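Local atomic coordinates of RNA methyltransferase, TrmH family (PDB entry 2I6D), a protein that probably binds RNA and transfers methyl groups to it, as a member of the SpoU/TrmH family of knotted, class IV-like SAM-dependent methyltransferases. Residues Leu169-Ala182 / Pro193-Leu205. Residues are numbered along the deposited sequence; the frame is centred on the assembly and turned at random. Where two conformers were deposited one is given.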
# COMPACT_ATOMS: atom_id res chain seq x y z
N LEU A 169 10.92 9.40 11.87
CA LEU A 169 10.27 10.68 12.07
C LEU A 169 11.21 11.71 12.69
O LEU A 169 11.26 12.86 12.25
CB LEU A 169 9.02 10.53 12.94
CG LEU A 169 7.78 9.99 12.27
CD1 LEU A 169 6.63 10.01 13.31
CD2 LEU A 169 7.40 10.78 11.00
N ALA A 170 11.94 11.31 13.72
CA ALA A 170 12.86 12.21 14.40
C ALA A 170 13.89 12.73 13.40
O ALA A 170 14.18 13.92 13.36
CB ALA A 170 13.53 11.52 15.54
N TYR A 171 14.38 11.84 12.55
CA TYR A 171 15.41 12.18 11.59
C TYR A 171 14.91 13.22 10.56
O TYR A 171 15.55 14.26 10.34
CB TYR A 171 15.91 10.91 10.91
CG TYR A 171 16.86 11.12 9.77
CD1 TYR A 171 18.17 11.60 10.00
CD2 TYR A 171 16.49 10.83 8.46
CE1 TYR A 171 19.05 11.79 8.96
CE2 TYR A 171 17.38 11.02 7.41
CZ TYR A 171 18.65 11.49 7.67
OH TYR A 171 19.51 11.66 6.62
N PHE A 172 13.78 12.93 9.93
CA PHE A 172 13.20 13.86 8.94
C PHE A 172 12.75 15.16 9.58
O PHE A 172 12.96 16.25 9.00
CB PHE A 172 12.10 13.19 8.13
CG PHE A 172 12.64 12.27 7.10
CD1 PHE A 172 13.34 12.78 6.01
CD2 PHE A 172 12.53 10.91 7.24
CE1 PHE A 172 13.87 11.91 5.03
CE2 PHE A 172 13.04 10.04 6.27
CZ PHE A 172 13.71 10.54 5.17
N ARG A 173 12.22 15.06 10.80
CA ARG A 173 11.81 16.23 11.56
C ARG A 173 12.99 17.18 11.84
O ARG A 173 12.88 18.41 11.70
CB ARG A 173 11.11 15.83 12.88
CG ARG A 173 10.65 17.02 13.71
CD ARG A 173 10.14 16.68 15.12
NE ARG A 173 10.99 15.74 15.86
CZ ARG A 173 12.06 16.07 16.57
NH1 ARG A 173 12.47 17.33 16.67
NH2 ARG A 173 12.75 15.11 17.20
N ARG A 174 14.14 16.61 12.21
CA ARG A 174 15.32 17.41 12.50
C ARG A 174 15.94 18.02 11.22
O ARG A 174 16.70 18.98 11.29
CB ARG A 174 16.33 16.62 13.33
CG ARG A 174 15.97 16.65 14.89
CD ARG A 174 16.68 15.55 15.70
NE ARG A 174 18.15 15.71 15.78
CZ ARG A 174 18.79 16.37 16.76
NH1 ARG A 174 20.13 16.44 16.74
NH2 ARG A 174 18.04 16.96 17.76
N GLN A 175 15.58 17.48 10.06
CA GLN A 175 15.96 18.13 8.78
C GLN A 175 15.05 19.29 8.35
O GLN A 175 15.34 19.98 7.38
CB GLN A 175 16.05 17.11 7.66
CG GLN A 175 16.75 15.89 8.14
CD GLN A 175 17.38 15.12 7.06
OE1 GLN A 175 18.55 15.36 6.69
NE2 GLN A 175 16.65 14.15 6.56
N GLY A 176 13.98 19.51 9.11
CA GLY A 176 13.08 20.63 8.86
C GLY A 176 11.90 20.24 7.97
O GLY A 176 11.18 21.11 7.48
N ILE A 177 11.71 18.94 7.75
CA ILE A 177 10.45 18.45 7.13
C ILE A 177 9.33 18.42 8.17
O ILE A 177 9.48 17.80 9.24
CB ILE A 177 10.64 17.09 6.48
CG1 ILE A 177 11.67 17.22 5.35
CG2 ILE A 177 9.25 16.47 5.99
CD1 ILE A 177 12.12 15.95 4.83
N PRO A 178 8.22 19.14 7.89
CA PRO A 178 7.12 19.19 8.83
C PRO A 178 6.45 17.83 8.96
O PRO A 178 6.27 17.11 7.97
CB PRO A 178 6.13 20.19 8.19
CG PRO A 178 6.52 20.21 6.74
CD PRO A 178 7.97 19.95 6.68
N VAL A 179 6.08 17.50 10.19
CA VAL A 179 5.43 16.24 10.49
C VAL A 179 4.05 16.51 11.05
O VAL A 179 3.89 16.95 12.19
CB VAL A 179 6.27 15.37 11.46
CG1 VAL A 179 5.59 14.01 11.66
CG2 VAL A 179 7.70 15.18 10.94
N TYR A 180 3.05 16.25 10.23
CA TYR A 180 1.66 16.47 10.60
C TYR A 180 1.07 15.16 11.11
O TYR A 180 1.54 14.07 10.73
CB TYR A 180 0.87 16.94 9.38
CG TYR A 180 1.31 18.28 8.89
CD1 TYR A 180 2.33 18.40 7.95
CD2 TYR A 180 0.69 19.44 9.36
CE1 TYR A 180 2.75 19.64 7.51
CE2 TYR A 180 1.09 20.68 8.92
CZ TYR A 180 2.12 20.77 7.99
OH TYR A 180 2.54 22.01 7.55
N GLY A 181 0.09 15.26 11.98
CA GLY A 181 -0.61 14.09 12.52
C GLY A 181 -2.09 14.36 12.66
O GLY A 181 -2.49 15.47 13.03
N ALA A 182 -2.90 13.33 12.41
CA ALA A 182 -4.35 13.44 12.52
C ALA A 182 -4.78 13.01 13.93
O ALA A 182 -4.50 11.87 14.35
CB ALA A 182 -5.02 12.55 11.47
N PRO A 193 -2.21 26.41 7.84
CA PRO A 193 -1.65 26.66 6.51
C PRO A 193 -0.88 25.41 6.15
O PRO A 193 -0.16 24.87 6.98
CB PRO A 193 -0.69 27.86 6.72
CG PRO A 193 -0.79 28.23 8.19
CD PRO A 193 -1.45 27.09 8.91
N LEU A 194 -1.06 24.91 4.95
CA LEU A 194 -0.41 23.67 4.55
C LEU A 194 0.58 23.95 3.43
O LEU A 194 0.40 24.91 2.66
CB LEU A 194 -1.48 22.68 4.03
CG LEU A 194 -2.60 22.22 4.99
CD1 LEU A 194 -3.65 21.34 4.28
CD2 LEU A 194 -1.99 21.52 6.21
N PRO A 195 1.62 23.10 3.30
CA PRO A 195 2.49 23.24 2.14
C PRO A 195 1.79 22.72 0.90
O PRO A 195 0.82 21.97 1.01
CB PRO A 195 3.71 22.35 2.48
CG PRO A 195 3.53 21.89 3.88
CD PRO A 195 2.07 21.99 4.18
N ASN A 196 2.28 23.12 -0.27
CA ASN A 196 1.74 22.55 -1.52
C ASN A 196 1.98 21.05 -1.52
O ASN A 196 2.94 20.57 -0.92
CB ASN A 196 2.44 23.18 -2.73
CG ASN A 196 1.83 22.75 -4.07
OD1 ASN A 196 2.10 21.66 -4.58
ND2 ASN A 196 1.03 23.64 -4.65
N PHE A 197 1.13 20.32 -2.24
CA PHE A 197 1.25 18.87 -2.37
C PHE A 197 2.65 18.39 -2.80
O PHE A 197 3.11 17.32 -2.38
CB PHE A 197 0.23 18.38 -3.40
CG PHE A 197 -0.33 17.03 -3.09
CD1 PHE A 197 -1.54 16.93 -2.41
CD2 PHE A 197 0.33 15.87 -3.48
CE1 PHE A 197 -2.10 15.68 -2.14
CE2 PHE A 197 -0.20 14.61 -3.18
CZ PHE A 197 -1.43 14.53 -2.50
N THR A 198 3.34 19.19 -3.61
CA THR A 198 4.67 18.80 -4.10
C THR A 198 5.80 19.10 -3.12
O THR A 198 6.95 18.71 -3.37
CB THR A 198 5.01 19.53 -5.39
OG1 THR A 198 4.88 20.93 -5.18
CG2 THR A 198 4.08 19.08 -6.50
N GLU A 199 5.49 19.80 -2.04
CA GLU A 199 6.51 20.12 -1.04
C GLU A 199 6.64 18.99 -0.03
O GLU A 199 5.69 18.28 0.21
CB GLU A 199 6.17 21.41 -0.32
CG GLU A 199 6.22 22.63 -1.24
CD GLU A 199 5.90 23.92 -0.51
OE1 GLU A 199 6.81 24.47 0.14
OE2 GLU A 199 4.74 24.38 -0.58
N PRO A 200 7.85 18.80 0.53
CA PRO A 200 8.05 17.71 1.48
C PRO A 200 7.23 17.89 2.77
O PRO A 200 7.24 18.94 3.38
CB PRO A 200 9.57 17.75 1.75
CG PRO A 200 10.00 19.13 1.42
CD PRO A 200 9.09 19.57 0.29
N ALA A 201 6.48 16.86 3.14
CA ALA A 201 5.74 16.88 4.39
C ALA A 201 5.38 15.45 4.69
O ALA A 201 5.13 14.67 3.79
CB ALA A 201 4.42 17.68 4.27
N ILE A 202 5.32 15.12 5.97
CA ILE A 202 4.87 13.78 6.37
C ILE A 202 3.55 13.95 7.10
O ILE A 202 3.41 14.89 7.92
CB ILE A 202 5.93 13.10 7.29
CG1 ILE A 202 7.25 12.89 6.51
CG2 ILE A 202 5.36 11.81 7.86
CD1 ILE A 202 8.51 12.82 7.44
N LEU A 203 2.59 13.06 6.81
CA LEU A 203 1.30 13.07 7.47
C LEU A 203 1.08 11.71 8.10
O LEU A 203 1.00 10.68 7.42
CB LEU A 203 0.16 13.37 6.46
CG LEU A 203 -1.28 13.18 6.96
CD1 LEU A 203 -1.53 14.06 8.20
CD2 LEU A 203 -2.27 13.58 5.82
N VAL A 204 0.97 11.73 9.42
CA VAL A 204 0.86 10.49 10.18
C VAL A 204 -0.61 10.18 10.46
O VAL A 204 -1.35 11.04 10.97
CB VAL A 204 1.62 10.58 11.54
CG1 VAL A 204 1.49 9.24 12.33
CG2 VAL A 204 3.16 10.98 11.33
N LEU A 205 -1.00 8.94 10.18
CA LEU A 205 -2.37 8.47 10.42
C LEU A 205 -2.31 7.23 11.31
O LEU A 205 -1.56 6.30 11.02
CB LEU A 205 -3.03 8.13 9.09
CG LEU A 205 -3.13 9.45 8.27
CD1 LEU A 205 -2.86 9.25 6.81
CD2 LEU A 205 -4.49 10.09 8.55
O HOH W 1 0.58 23.99 9.61
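Tyr180, paired with Leu203 on the neighbouring parallel strand, gives its N-H to Ile202 O at 2.7 Å and takes one from Val204 N on its own O. Ile202 N to Pro178 O and Ala182 N to Val204 O complete the set of four. With CG beside its backbone N (chi1 -66°), the Tyr180 ring turns its edge to Ile202 O and to Ala201 CB, 4.1 Å from CE1. Its OH lies 3.4 Å from Pro195 CD, and a water held by Pro193 O bonds it weakly. These are central strands of the parallel sheet of the SPOUT methyltransferase fold, 201-206 lying between 104-109 and 179-182. On the sheet face that carries Val179 and Val204, Ile202 packs against helix 165-174 and the loop after it: its CD1 meets Phe172 CB at 3.7 Å and, beyond the helix, Ile177 CG2 at 4.0 Å, while CG2 touches Leu169 CD2. Leu169 CD1 and Val204 CG2 meet tip to tip. A Schellman motif at Gly176 ends the helix and leads the chain into Ile177. Farther out, Trp253 of helix 242-255 packs edge-to-face with Tyr180, and Leu249 of the same helix touches Leu203 and Ala182.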